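Local coordinates for protein AlkD2 (Streptococcus mutans, PDB 6M9M) that is of unknown function but belongs to the HEAT-like repeat family of DNA glycosylases and binds the nucleotide inosine-5'-monophosphate, at residues A[78-83]-A[120-125]; A[94-99]-A[134-139]; A[185-188]-A[193-196]. One frame throughout, in Å; residues are numbered along the deposited sequence.

Contact 1. Residues A[78-83]-A[120-125]; sequences EVSKDN and LHTRRA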
ATOM      1  N   GLU A  78       0.759   6.148  11.779  1.00  8.21           N
ATOM      2  CA  GLU A  78       2.112   6.551  12.126  1.00  8.17           C
ATOM      3  C   GLU A  78       3.128   6.256  11.032  1.00  8.15           C
ATOM      4  O   GLU A  78       3.882   7.147  10.666  1.00  9.12           O
ATOM      5  CB  GLU A  78       2.567   5.950  13.459  1.00  9.36           C
ATOM      6  CG  GLU A  78       1.583   6.138  14.593  1.00 10.50           C
ATOM      7  CD  GLU A  78       1.270   7.588  14.928  1.00 10.97           C
ATOM      8  OE1 GLU A  78       2.026   8.498  14.527  1.00 11.36           O
ATOM      9  OE2 GLU A  78       0.264   7.806  15.625  1.00 13.64           O
ATOM     10  N   VAL A  79       3.147   5.039  10.474  1.00  8.22           N
ATOM     11  CA  VAL A  79       4.078   4.766   9.379  1.00  8.86           C
ATOM     12  C   VAL A  79       3.779   5.697   8.207  1.00  8.91           C
ATOM     13  O   VAL A  79       4.688   6.094   7.462  1.00  9.61           O
ATOM     14  CB  VAL A  79       4.038   3.277   8.981  1.00  8.71           C
ATOM     15  CG1 VAL A  79       4.968   3.038   7.802  1.00  9.39           C
ATOM     16  CG2 VAL A  79       4.420   2.396  10.165  1.00  9.16           C
ATOM     17  N   SER A  80       2.502   6.040   8.008  1.00  8.17           N
ATOM     18  CA  SER A  80       2.105   6.945   6.947  1.00  8.66           C
ATOM     19  C   SER A  80       2.729   8.329   7.062  1.00  9.52           C
ATOM     20  O   SER A  80       2.714   9.050   6.059  1.00  9.90           O
ATOM     21  CB  SER A  80       0.588   7.054   6.942  1.00  8.86           C
ATOM     22  OG  SER A  80       0.143   7.495   8.208  1.00  9.24           O
ATOM     23  N   LYS A  81       3.305   8.697   8.215  1.00  9.06           N
ATOM     24  CA  LYS A  81       4.024   9.963   8.373  1.00  9.16           C
ATOM     25  C   LYS A  81       5.481   9.893   7.916  1.00  9.83           C
ATOM     26  O   LYS A  81       6.168  10.917   7.916  1.00 11.14           O
ATOM     27  CB  LYS A  81       3.984  10.423   9.837  1.00  9.34           C
ATOM     28  CG  LYS A  81       2.597  10.692  10.371  1.00 10.34           C
ATOM     29  CD  LYS A  81       2.650  10.865  11.905  1.00 11.05           C
ATOM     30  CE  LYS A  81       1.301  11.210  12.473  1.00 11.14           C
ATOM     31  NZ  LYS A  81       1.326  11.204  13.945  1.00 12.81           N
ATOM     32  N   ASP A  82       5.981   8.727   7.529  1.00  8.94           N
ATOM     33  CA  ASP A  82       7.404   8.591   7.242  1.00  9.32           C
ATOM     34  C   ASP A  82       7.809   9.503   6.094  1.00  9.54           C
ATOM     35  O   ASP A  82       7.134   9.549   5.060  1.00 10.66           O
ATOM     36  CB  ASP A  82       7.711   7.126   6.908  1.00 10.19           C
ATOM     37  CG  ASP A  82       9.150   6.763   7.182  1.00 10.19           C
ATOM     38  OD1 ASP A  82      10.033   7.256   6.447  1.00 10.64           O
ATOM     39  OD2 ASP A  82       9.391   6.006   8.145  1.00 10.35           O
ATOM     40  N   ASN A  83       8.918  10.224   6.274  0.90  9.37           N
ATOM     41  CA  ASN A  83       9.397  11.144   5.246  0.90 10.01           C
ATOM     42  C   ASN A  83      10.241  10.477   4.173  0.90  9.87           C
ATOM     43  O   ASN A  83      10.726  11.170   3.278  0.90 10.94           O
ATOM     44  CB  ASN A  83      10.133  12.342   5.864  0.90 12.47           C
ATOM     45  CG  ASN A  83      11.452  11.981   6.492  0.90 13.21           C
ATOM     46  OD1 ASN A  83      11.997  10.914   6.239  0.90 14.80           O
ATOM     47  ND2 ASN A  83      12.004  12.904   7.276  0.90 15.90           N
ATOM     48  N   LEU A 120      -2.744  11.655   3.158  1.00  9.86           N
ATOM     49  CA  LEU A 120      -2.613  11.262   1.768  1.00  9.83           C
ATOM     50  C   LEU A 120      -1.762  10.005   1.606  1.00  9.62           C
ATOM     51  O   LEU A 120      -1.976   9.239   0.665  1.00  9.22           O
ATOM     52  CB  LEU A 120      -2.052  12.430   0.954  1.00  9.79           C
ATOM     53  CG  LEU A 120      -0.588  12.840   1.214  1.00 10.58           C
ATOM     54  CD1 LEU A 120       0.392  12.049   0.348  1.00 11.36           C
ATOM     55  CD2 LEU A 120      -0.390  14.320   1.004  1.00 11.67           C
ATOM     56  N   HIS A 121      -0.805   9.770   2.511  1.00  9.01           N
ATOM     57  CA  HIS A 121       0.019   8.572   2.398  1.00  8.88           C
ATOM     58  C   HIS A 121      -0.765   7.315   2.743  1.00  9.01           C
ATOM     59  O   HIS A 121      -0.479   6.244   2.200  1.00  9.58           O
ATOM     60  CB  HIS A 121       1.252   8.688   3.286  1.00  9.98           C
ATOM     61  CG  HIS A 121       2.182   9.785   2.880  1.00 11.74           C
ATOM     62  ND1 HIS A 121       2.166  11.023   3.478  1.00 14.55           N
ATOM     63  CD2 HIS A 121       3.125   9.846   1.908  1.00 12.70           C
ATOM     64  CE1 HIS A 121       3.071  11.795   2.904  1.00 15.00           C
ATOM     65  NE2 HIS A 121       3.665  11.106   1.948  1.00 14.00           N
ATOM     66  N   THR A 122      -1.738   7.424   3.642  1.00  8.61           N
ATOM     67  CA  THR A 122      -2.611   6.288   3.929  1.00  9.18           C
ATOM     68  C   THR A 122      -3.460   5.954   2.711  1.00  8.30           C
ATOM     69  O   THR A 122      -3.584   4.788   2.326  1.00  8.90           O
ATOM     70  CB  THR A 122      -3.506   6.629   5.126  1.00  9.19           C
ATOM     71  OG1 THR A 122      -2.698   7.033   6.246  1.00  9.62           O
ATOM     72  CG2 THR A 122      -4.388   5.445   5.522  1.00  9.38           C
ATOM     73  N   ARG A 123      -4.039   6.976   2.078  1.00  8.40           N
ATOM     74  CA  ARG A 123      -4.869   6.748   0.901  1.00  8.63           C
ATOM     75  C   ARG A 123      -4.047   6.145  -0.231  1.00  9.15           C
ATOM     76  O   ARG A 123      -4.489   5.192  -0.886  1.00  9.50           O
ATOM     77  CB  ARG A 123      -5.497   8.072   0.451  1.00  8.58           C
ATOM     78  CG  ARG A 123      -6.366   8.732   1.516  1.00  9.21           C
ATOM     79  CD  ARG A 123      -7.280   9.810   0.979  1.00 10.05           C
ATOM     80  NE  ARG A 123      -6.614  10.940   0.345  1.00 10.30           N
ATOM     81  CZ  ARG A 123      -6.080  11.967   0.992  1.00 10.65           C
ATOM     82  NH1 ARG A 123      -6.059  11.989   2.324  1.00 10.76           N
ATOM     83  NH2 ARG A 123      -5.549  12.955   0.305  1.00 11.28           N
ATOM     84  N   ARG A 124      -2.833   6.666  -0.450  1.00  8.47           N
ATOM     85  CA  ARG A 124      -1.991   6.157  -1.529  1.00  8.58           C
ATOM     86  C   ARG A 124      -1.515   4.741  -1.234  1.00  8.62           C
ATOM     87  O   ARG A 124      -1.394   3.928  -2.150  1.00  9.39           O
ATOM     88  CB  ARG A 124      -0.802   7.099  -1.762  1.00  9.01           C
ATOM     89  CG  ARG A 124      -0.009   6.845  -3.049  1.00  9.66           C
ATOM     90  CD  ARG A 124       1.145   5.874  -2.834  1.00 10.28           C
ATOM     91  NE  ARG A 124       2.003   5.830  -4.013  1.00 11.48           N
ATOM     92  CZ  ARG A 124       3.071   5.049  -4.142  1.00 11.88           C
ATOM     93  NH1 ARG A 124       3.404   4.228  -3.162  1.00 11.55           N
ATOM     94  NH2 ARG A 124       3.790   5.079  -5.255  1.00 12.75           N
ATOM     95  N   ALA A 125      -1.246   4.413   0.038  1.00  8.58           N
ATOM     96  CA  ALA A 125      -0.794   3.058   0.340  1.00  9.08           C
ATOM     97  C   ALA A 125      -1.838   2.031  -0.068  1.00  9.16           C
ATOM     98  O   ALA A 125      -1.502   0.955  -0.591  1.00  9.75           O
ATOM     99  CB  ALA A 125      -0.451   2.916   1.815  1.00 10.31           C
TER

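Contact 2. Residues A[94-99]-A[134-139]; sequences AFDEFC and TNRPYF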
ATOM      1  N   ALA A  94       2.914  -3.677   2.822  1.00  9.23           N
ATOM      2  CA  ALA A  94       2.432  -4.203   4.095  1.00  9.15           C
ATOM      3  C   ALA A  94       0.916  -4.131   4.188  1.00  9.09           C
ATOM      4  O   ALA A  94       0.287  -5.013   4.783  1.00  9.53           O
ATOM      5  CB  ALA A  94       3.077  -3.441   5.244  1.00  9.87           C
ATOM      6  N   PHE A  95       0.302  -3.100   3.607  1.00  8.45           N
ATOM      7  CA  PHE A  95      -1.149  -3.049   3.576  1.00  8.31           C
ATOM      8  C   PHE A  95      -1.710  -4.170   2.705  1.00  8.29           C
ATOM      9  O   PHE A  95      -2.687  -4.828   3.079  1.00  8.24           O
ATOM     10  CB  PHE A  95      -1.635  -1.675   3.089  1.00  9.09           C
ATOM     11  CG  PHE A  95      -3.126  -1.570   3.125  1.00  9.50           C
ATOM     12  CD1 PHE A  95      -3.772  -1.501   4.339  1.00 10.74           C
ATOM     13  CD2 PHE A  95      -3.883  -1.653   1.973  1.00 10.16           C
ATOM     14  CE1 PHE A  95      -5.147  -1.492   4.424  1.00 11.70           C
ATOM     15  CE2 PHE A  95      -5.273  -1.638   2.058  1.00 11.05           C
ATOM     16  CZ  PHE A  95      -5.898  -1.562   3.279  1.00 11.43           C
ATOM     17  N   ASP A  96      -1.097  -4.417   1.545  1.00  8.64           N
ATOM     18  CA  ASP A  96      -1.531  -5.546   0.724  1.00  8.20           C
ATOM     19  C   ASP A  96      -1.392  -6.853   1.490  1.00  9.03           C
ATOM     20  O   ASP A  96      -2.233  -7.749   1.359  1.00  9.77           O
ATOM     21  CB  ASP A  96      -0.721  -5.572  -0.575  1.00  9.32           C
ATOM     22  CG  ASP A  96      -1.262  -6.535  -1.595  1.00 10.82           C
ATOM     23  OD1 ASP A  96      -2.491  -6.599  -1.769  1.00 11.07           O
ATOM     24  OD2 ASP A  96      -0.438  -7.193  -2.264  1.00 12.60           O
ATOM     25  N   GLU A  97      -0.322  -6.986   2.281  1.00  9.21           N
ATOM     26  CA  GLU A  97      -0.115  -8.186   3.094  1.00  9.96           C
ATOM     27  C   GLU A  97      -1.257  -8.380   4.086  1.00  9.42           C
ATOM     28  O   GLU A  97      -1.754  -9.498   4.270  1.00 10.68           O
ATOM     29  CB  GLU A  97       1.231  -8.098   3.812  1.00 11.40           C
ATOM     30  CG  GLU A  97       1.573  -9.278   4.692  1.00 13.97           C
ATOM     31  CD  GLU A  97       1.825 -10.547   3.932  1.00 18.81           C
ATOM     32  OE1 GLU A  97       2.272 -10.447   2.771  1.00 21.21           O
ATOM     33  OE2 GLU A  97       1.603 -11.641   4.508  1.00 21.69           O
ATOM     34  N   PHE A  98      -1.664  -7.310   4.768  1.00 10.01           N
ATOM     35  CA  PHE A  98      -2.817  -7.399   5.658  1.00  9.64           C
ATOM     36  C   PHE A  98      -4.036  -7.939   4.907  1.00  9.44           C
ATOM     37  O   PHE A  98      -4.725  -8.862   5.372  1.00 10.03           O
ATOM     38  CB  PHE A  98      -3.173  -6.024   6.249  1.00 10.42           C
ATOM     39  CG  PHE A  98      -4.521  -6.033   6.906  1.00 10.08           C
ATOM     40  CD1 PHE A  98      -4.701  -6.669   8.113  1.00 11.27           C
ATOM     41  CD2 PHE A  98      -5.633  -5.490   6.279  1.00 11.10           C
ATOM     42  CE1 PHE A  98      -5.939  -6.749   8.703  1.00 11.67           C
ATOM     43  CE2 PHE A  98      -6.878  -5.585   6.865  1.00 11.69           C
ATOM     44  CZ  PHE A  98      -7.026  -6.205   8.085  1.00 12.28           C
ATOM     45  N   CYS A  99      -4.322  -7.356   3.733  1.00  9.44           N
ATOM     46  CA  CYS A  99      -5.522  -7.733   2.987  1.00  9.54           C
ATOM     47  C   CYS A  99      -5.444  -9.179   2.517  1.00 10.80           C
ATOM     48  O   CYS A  99      -6.446  -9.900   2.551  1.00 11.43           O
ATOM     49  CB  CYS A  99      -5.726  -6.793   1.801  1.00 10.28           C
ATOM     50  SG  CYS A  99      -6.097  -5.085   2.224  1.00 10.09           S
ATOM     51  N   THR A 134      -7.451  -5.969  -9.844  1.00 11.07           N
ATOM     52  CA  THR A 134      -8.242  -7.056 -10.404  1.00 12.42           C
ATOM     53  C   THR A 134      -7.444  -8.339 -10.613  1.00 13.55           C
ATOM     54  O   THR A 134      -8.006  -9.308 -11.117  1.00 15.15           O
ATOM     55  CB  THR A 134      -8.926  -6.583 -11.682  1.00 13.98           C
ATOM     56  OG1 THR A 134      -7.981  -5.901 -12.511  1.00 14.69           O
ATOM     57  CG2 THR A 134     -10.061  -5.644 -11.352  1.00 14.81           C
ATOM     58  N   ASN A 135      -6.174  -8.377 -10.210  1.00 13.07           N
ATOM     59  CA  ASN A 135      -5.452  -9.632 -10.038  1.00 13.84           C
ATOM     60  C   ASN A 135      -5.624 -10.232  -8.644  1.00 14.81           C
ATOM     61  O   ASN A 135      -5.191 -11.360  -8.412  1.00 18.71           O
ATOM     62  CB  ASN A 135      -3.958  -9.437 -10.312  1.00 13.73           C
ATOM     63  CG  ASN A 135      -3.646  -9.312 -11.782  1.00 13.99           C
ATOM     64  OD1 ASN A 135      -4.487  -9.566 -12.633  1.00 16.38           O
ATOM     65  ND2 ASN A 135      -2.428  -8.927 -12.083  1.00 12.33           N
ATOM     66  N   ARG A 136      -6.219  -9.529  -7.732  0.94 13.01           N
ATOM     67  CA  ARG A 136      -6.400 -10.094  -6.403  0.94 13.38           C
ATOM     68  C   ARG A 136      -7.747 -10.777  -6.290  0.94 13.83           C
ATOM     69  O   ARG A 136      -8.694 -10.417  -6.990  0.94 13.78           O
ATOM     70  CB  ARG A 136      -6.283  -9.001  -5.362  0.94 14.03           C
ATOM     71  CG  ARG A 136      -4.792  -8.661  -5.205  0.94 16.80           C
ATOM     72  CD  ARG A 136      -4.562  -7.294  -4.929  0.94 17.19           C
ATOM     73  NE  ARG A 136      -3.151  -7.075  -4.614  0.94 14.01           N
ATOM     74  CZ  ARG A 136      -2.169  -7.008  -5.498  0.94 12.10           C
ATOM     75  NH1 ARG A 136      -2.414  -7.189  -6.796  0.94 10.59           N
ATOM     76  NH2 ARG A 136      -0.939  -6.724  -5.089  0.94 12.87           N
ATOM     77  N   PRO A 137      -7.821 -11.771  -5.411  1.00 14.37           N
ATOM     78  CA  PRO A 137      -9.118 -12.386  -5.108  1.00 14.56           C
ATOM     79  C   PRO A 137     -10.169 -11.338  -4.755  1.00 13.34           C
ATOM     80  O   PRO A 137      -9.868 -10.246  -4.263  1.00 12.73           O
ATOM     81  CB  PRO A 137      -8.809 -13.311  -3.924  1.00 16.34           C
ATOM     82  CG  PRO A 137      -7.330 -13.623  -4.067  1.00 17.11           C
ATOM     83  CD  PRO A 137      -6.718 -12.369  -4.634  1.00 15.34           C
ATOM     84  N   TYR A 138     -11.423 -11.707  -5.017  1.00 13.90           N
ATOM     85  CA  TYR A 138     -12.607 -10.879  -4.852  1.00 13.31           C
ATOM     86  C   TYR A 138     -12.704  -9.824  -5.954  1.00 12.84           C
ATOM     87  O   TYR A 138     -13.685  -9.791  -6.704  1.00 13.67           O
ATOM     88  CB  TYR A 138     -12.719 -10.235  -3.469  1.00 13.99           C
ATOM     89  CG  TYR A 138     -14.016  -9.457  -3.379  1.00 13.93           C
ATOM     90  CD1 TYR A 138     -15.234 -10.118  -3.277  1.00 14.69           C
ATOM     91  CD2 TYR A 138     -14.026  -8.064  -3.435  1.00 14.32           C
ATOM     92  CE1 TYR A 138     -16.412  -9.427  -3.223  1.00 16.00           C
ATOM     93  CE2 TYR A 138     -15.203  -7.362  -3.382  1.00 14.74           C
ATOM     94  CZ  TYR A 138     -16.398  -8.053  -3.279  1.00 16.34           C
ATOM     95  OH  TYR A 138     -17.594  -7.384  -3.216  1.00 18.82           O
ATOM     96  N   PHE A 139     -11.695  -8.963  -6.071  1.00 11.95           N
ATOM     97  CA  PHE A 139     -11.720  -7.960  -7.138  1.00 11.73           C
ATOM     98  C   PHE A 139     -11.651  -8.591  -8.525  1.00 13.70           C
ATOM     99  O   PHE A 139     -12.232  -8.055  -9.482  1.00 15.31           O
ATOM    100  CB  PHE A 139     -10.607  -6.941  -6.917  1.00 11.36           C
ATOM    101  CG  PHE A 139     -10.774  -6.158  -5.646  1.00 10.59           C
ATOM    102  CD1 PHE A 139     -11.885  -5.353  -5.465  1.00 10.98           C
ATOM    103  CD2 PHE A 139      -9.862  -6.260  -4.618  1.00 10.99           C
ATOM    104  CE1 PHE A 139     -12.072  -4.656  -4.282  1.00 11.56           C
ATOM    105  CE2 PHE A 139     -10.041  -5.563  -3.440  1.00 11.44           C
ATOM    106  CZ  PHE A 139     -11.140  -4.762  -3.281  1.00 11.84           C
TER

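Contact 3. Residues A[185-188]-A[193-196]; sequences KNWK and EINQ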
ATOM      1  N   LYS A 185     -16.860   7.240 -18.988  1.00 27.50           N
ATOM      2  CA  LYS A 185     -17.854   7.996 -19.736  1.00 30.12           C
ATOM      3  C   LYS A 185     -18.735   8.832 -18.824  1.00 30.23           C
ATOM      4  O   LYS A 185     -19.276   9.848 -19.269  1.00 31.39           O
ATOM      5  CB  LYS A 185     -18.712   7.037 -20.563  1.00 33.65           C
ATOM      6  CG  LYS A 185     -19.565   7.716 -21.626  1.00 37.23           C
ATOM      7  CD  LYS A 185     -20.427   6.697 -22.345  1.00 40.30           C
ATOM      8  CE  LYS A 185     -21.349   7.355 -23.358  1.00 42.13           C
ATOM      9  NZ  LYS A 185     -22.351   6.385 -23.883  1.00 43.50           N
ATOM     10  N   ASN A 186     -18.876   8.442 -17.556  1.00 30.32           N
ATOM     11  CA  ASN A 186     -19.721   9.178 -16.625  1.00 31.79           C
ATOM     12  C   ASN A 186     -19.021  10.372 -15.985  1.00 28.28           C
ATOM     13  O   ASN A 186     -19.681  11.152 -15.290  1.00 30.04           O
ATOM     14  CB  ASN A 186     -20.214   8.244 -15.518  1.00 36.96           C
ATOM     15  CG  ASN A 186     -21.218   7.225 -16.017  1.00 40.96           C
ATOM     16  OD1 ASN A 186     -22.061   7.531 -16.857  1.00 41.86           O
ATOM     17  ND2 ASN A 186     -21.126   6.003 -15.505  1.00 43.22           N
ATOM     18  N   TRP A 187     -17.720  10.544 -16.196  1.00 23.36           N
ATOM     19  CA  TRP A 187     -16.992  11.612 -15.531  1.00 21.12           C
ATOM     20  C   TRP A 187     -17.234  12.944 -16.233  1.00 22.18           C
ATOM     21  O   TRP A 187     -17.225  13.024 -17.464  1.00 23.49           O
ATOM     22  CB  TRP A 187     -15.496  11.323 -15.557  1.00 18.88           C
ATOM     23  CG  TRP A 187     -15.061  10.161 -14.725  1.00 17.11           C
ATOM     24  CD1 TRP A 187     -15.850   9.218 -14.130  1.00 17.71           C
ATOM     25  CD2 TRP A 187     -13.709   9.807 -14.411  1.00 15.08           C
ATOM     26  NE1 TRP A 187     -15.067   8.310 -13.452  1.00 16.90           N
ATOM     27  CE2 TRP A 187     -13.753   8.654 -13.614  1.00 15.36           C
ATOM     28  CE3 TRP A 187     -12.458  10.370 -14.713  1.00 15.18           C
ATOM     29  CZ2 TRP A 187     -12.604   8.031 -13.145  1.00 14.50           C
ATOM     30  CZ3 TRP A 187     -11.324   9.764 -14.219  1.00 13.60           C
ATOM     31  CH2 TRP A 187     -11.404   8.607 -13.451  1.00 14.01           C
ATOM     32  N   LYS A 188     -17.422  13.994 -15.440  1.00 21.72           N
ATOM     33  CA  LYS A 188     -17.491  15.370 -15.930  1.00 21.30           C
ATOM     34  C   LYS A 188     -16.107  15.985 -15.725  1.00 18.72           C
ATOM     35  O   LYS A 188     -15.686  16.206 -14.588  1.00 17.25           O
ATOM     36  CB  LYS A 188     -18.562  16.142 -15.162  1.00 23.45           C
ATOM     37  CG  LYS A 188     -18.720  17.586 -15.606  1.00 26.38           C
ATOM     38  CD  LYS A 188     -19.850  18.282 -14.861  1.00 29.18           C
ATOM     39  CE  LYS A 188     -19.934  19.748 -15.262  1.00 32.15           C
ATOM     40  NZ  LYS A 188     -20.994  20.490 -14.518  1.00 34.28           N
ATOM     41  N   GLU A 193      -7.735  18.133 -11.203  0.93 10.16           N
ATOM     42  CA  GLU A 193      -7.509  16.817 -10.624  0.93 10.47           C
ATOM     43  C   GLU A 193      -8.092  15.714 -11.493  0.93 10.01           C
ATOM     44  O   GLU A 193      -7.402  14.740 -11.819  0.93 10.21           O
ATOM     45  CB  GLU A 193      -8.151  16.806  -9.241  0.93 11.20           C
ATOM     46  CG  GLU A 193      -7.420  17.660  -8.203  0.93 12.52           C
ATOM     47  CD  GLU A 193      -7.849  19.123  -8.122  0.93 14.64           C
ATOM     48  OE1 GLU A 193      -8.541  19.648  -9.033  0.93 13.06           O
ATOM     49  OE2 GLU A 193      -7.494  19.742  -7.105  0.93 19.28           O
ATOM     50  N   ILE A 194      -9.369  15.840 -11.878  1.00 10.95           N
ATOM     51  CA  ILE A 194     -10.003  14.747 -12.612  1.00 11.65           C
ATOM     52  C   ILE A 194      -9.379  14.593 -13.995  1.00 12.14           C
ATOM     53  O   ILE A 194      -9.295  13.478 -14.530  1.00 12.20           O
ATOM     54  CB  ILE A 194     -11.535  14.920 -12.660  1.00 11.49           C
ATOM     55  CG1 ILE A 194     -12.197  13.591 -13.028  1.00 12.44           C
ATOM     56  CG2 ILE A 194     -11.928  16.038 -13.634  1.00 12.15           C
ATOM     57  CD1 ILE A 194     -13.704  13.604 -12.941  1.00 14.31           C
ATOM     58  N   ASN A 195      -8.940  15.694 -14.604  1.00 12.37           N
ATOM     59  CA  ASN A 195      -8.313  15.602 -15.920  1.00 13.03           C
ATOM     60  C   ASN A 195      -6.975  14.888 -15.846  1.00 13.72           C
ATOM     61  O   ASN A 195      -6.635  14.107 -16.741  1.00 14.03           O
ATOM     62  CB  ASN A 195      -8.199  16.982 -16.553  1.00 13.54           C
ATOM     63  CG  ASN A 195      -9.462  17.372 -17.265  1.00 15.51           C
ATOM     64  OD1 ASN A 195      -9.800  16.806 -18.300  1.00 17.61           O
ATOM     65  ND2 ASN A 195     -10.189  18.326 -16.705  1.00 16.16           N
ATOM     66  N   GLN A 196      -6.222  15.104 -14.770  1.00 13.02           N
ATOM     67  CA  GLN A 196      -4.969  14.386 -14.601  1.00 12.94           C
ATOM     68  C   GLN A 196      -5.219  12.879 -14.516  1.00 12.12           C
ATOM     69  O   GLN A 196      -4.528  12.071 -15.162  1.00 13.17           O
ATOM     70  CB  GLN A 196      -4.265  14.892 -13.343  0.94 13.70           C
ATOM     71  CG  GLN A 196      -2.999  14.141 -13.067  0.70 15.27           C
ATOM     72  CD  GLN A 196      -2.158  14.773 -12.000  0.71 16.68           C
ATOM     73  OE1 GLN A 196      -2.676  15.356 -11.040  0.79 18.26           O
ATOM     74  NE2 GLN A 196      -0.840  14.684 -12.163  0.59 18.29           N
TER

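Contact 1. Residues A[78-83]-A[120-125]
His121, in the first turn of helix 120-129, meets Ser80 in the chain just past helix 69-79, where a type I turn runs from Val79 to Asp82. Leu120, the residue before it, places CD1 over the centre of the imidazole, 3.6 Å above its plane. The carbonyl oxygen of Ser80 lies 3.2 Å from His121 CB and follows the side chain outward to the near part of the ring, which it approaches obliquely. His121 ND1 is 3.3 Å from this Ser80 O, but at a poor angle for a hydrogen bond; the carbonyl is instead bonded by the Gln88 side-chain amide. The side chain of Trp85, part of the inosinic acid pocket, is about 7 Å from that of His121.

One residue on, chi1 of -55° sets Thr122 OG1 beside its own backbone N, where it comes within 3.4 Å of Ser80 CB. Both Thr122 OG1 and Ser80 OG are hydrogen-bonded to the carbonyl oxygen of Arg76, so one carbonyl on helix 69-79 accepts from two buried hydroxyls, one from each segment.

Helix 85-102 borders both segments: Val79 and Ala125 each rest on Leu91, and His121 touches Gln88. Helix 159-175 lies against Leu120 and Arg124.

Contact 2. Residues A[94-99]-A[134-139]
The carboxylate carbon of Asp96 lies opposite its backbone N (chi1 -169°), which sends the group off helix 85-102 toward Arg136 in the loop 134-139. Arg136 starts with CG beside its own backbone N, bends at chi2 and runs extended through chi3, and a turn at chi4 presents the NE/NH2 edge of the guanidinium to the carboxylate. The two side chains arrive from opposite directions.

The grip is side-on and two-pronged. Arg136 NE donates to Asp96 OD1 over 3.0 Å in an almost straight bond (175° at the hydrogen), and this oxygen lies in the guanidinium plane. The second prong, Arg136 NH2 to Asp96 OD2, is 2.9 Å long but more bent. The two flat groups are not coplanar: their planes differ by 39°. NE meets OD1 on its syn side though tilted from the carboxylate plane, and NH2 stands farther out, above that plane at OD2. With NE and NH2 both engaged, two bonds restrict the rotation of the guanidinium.

Asp96 OD1 has a further partner, the hydroxyl of Tyr104, whose side chain also touches Arg136. The carboxylate is thus held by the arginine and by the loop that follows its own helix, while Arg136 NH1 makes a weak bond to the carbonyl of Ile132.

This is a bidentate salt bridge at the surface of an all-helical HEAT-like repeat array, away from the nucleotide pocket. It ties helix 85-102 to the long connection between helices 120-129 and 143-151.

Contact 3. Residues A[185-188]-A[193-196]
Ile194 of helix 192-201 projects toward Trp187 and Lys188 in the loop that leads up to that helix. From its CB, two branches take different courses. The short one, CG2, lies 3.9 Å from the carbonyl oxygen of Lys188. CG1 is set opposite the backbone N (chi1 -162°) and heads for the indole, where it comes within 3.6 Å of Trp187 CE3 and rather farther from CZ3, on the six-membered ring. Beyond it the chain stays extended, and CD1, the tip, enters the angle between the indole and the loop backbone. There CD1 meets Trp187 CB at 3.9 Å and CE3 at a similar distance, with CG and CD2 slightly farther off, and it also lies 3.7 Å from Lys188 O.

The two side chains cross obliquely. No hydrogen bond joins the segments: the contact is apolar, with a backbone carbonyl at its border.

The polar end of the tryptophan faces other partners. Its NE1 is hydrogen-bonded to Glu183, near the end of the preceding helix 177-185, and Lys154 makes a cation-pi contact with the ring. Leu169 of helix 159-175 and Val197 and Tyr198 of helix 192-201 also touch the indole.

Only four residues separate the segments, making this a local apolar contact within a helix-loop-helix connection. It packs the linker between helices 177-185 and 192-201 against the last helix of the chain, in this all-helical HEAT-like repeat protein.

How the contacts relate
Contacts 1 and 3 are buried, whereas contact 2 lies at the surface. Their chemistry follows: contact 2 is a charged pair, contact 3 an apolar meeting of an indole and an isoleucine, and contact 1 a close fit of polar residues through oxygen-to-carbon contacts, with hydrogen bonds going to residues outside the two segments. Helix 85-102 links the first two, since it supplies residues 94-99 to contact 2 and flanks contact 1, and their segments alternate along the chain, with centres 18 Å apart. Contact 3 follows later in the sequence, its centre about 25 Å from that of contact 1 and 26 Å from that of contact 2. Among the three, contact 1 is the one near the bound nucleotide.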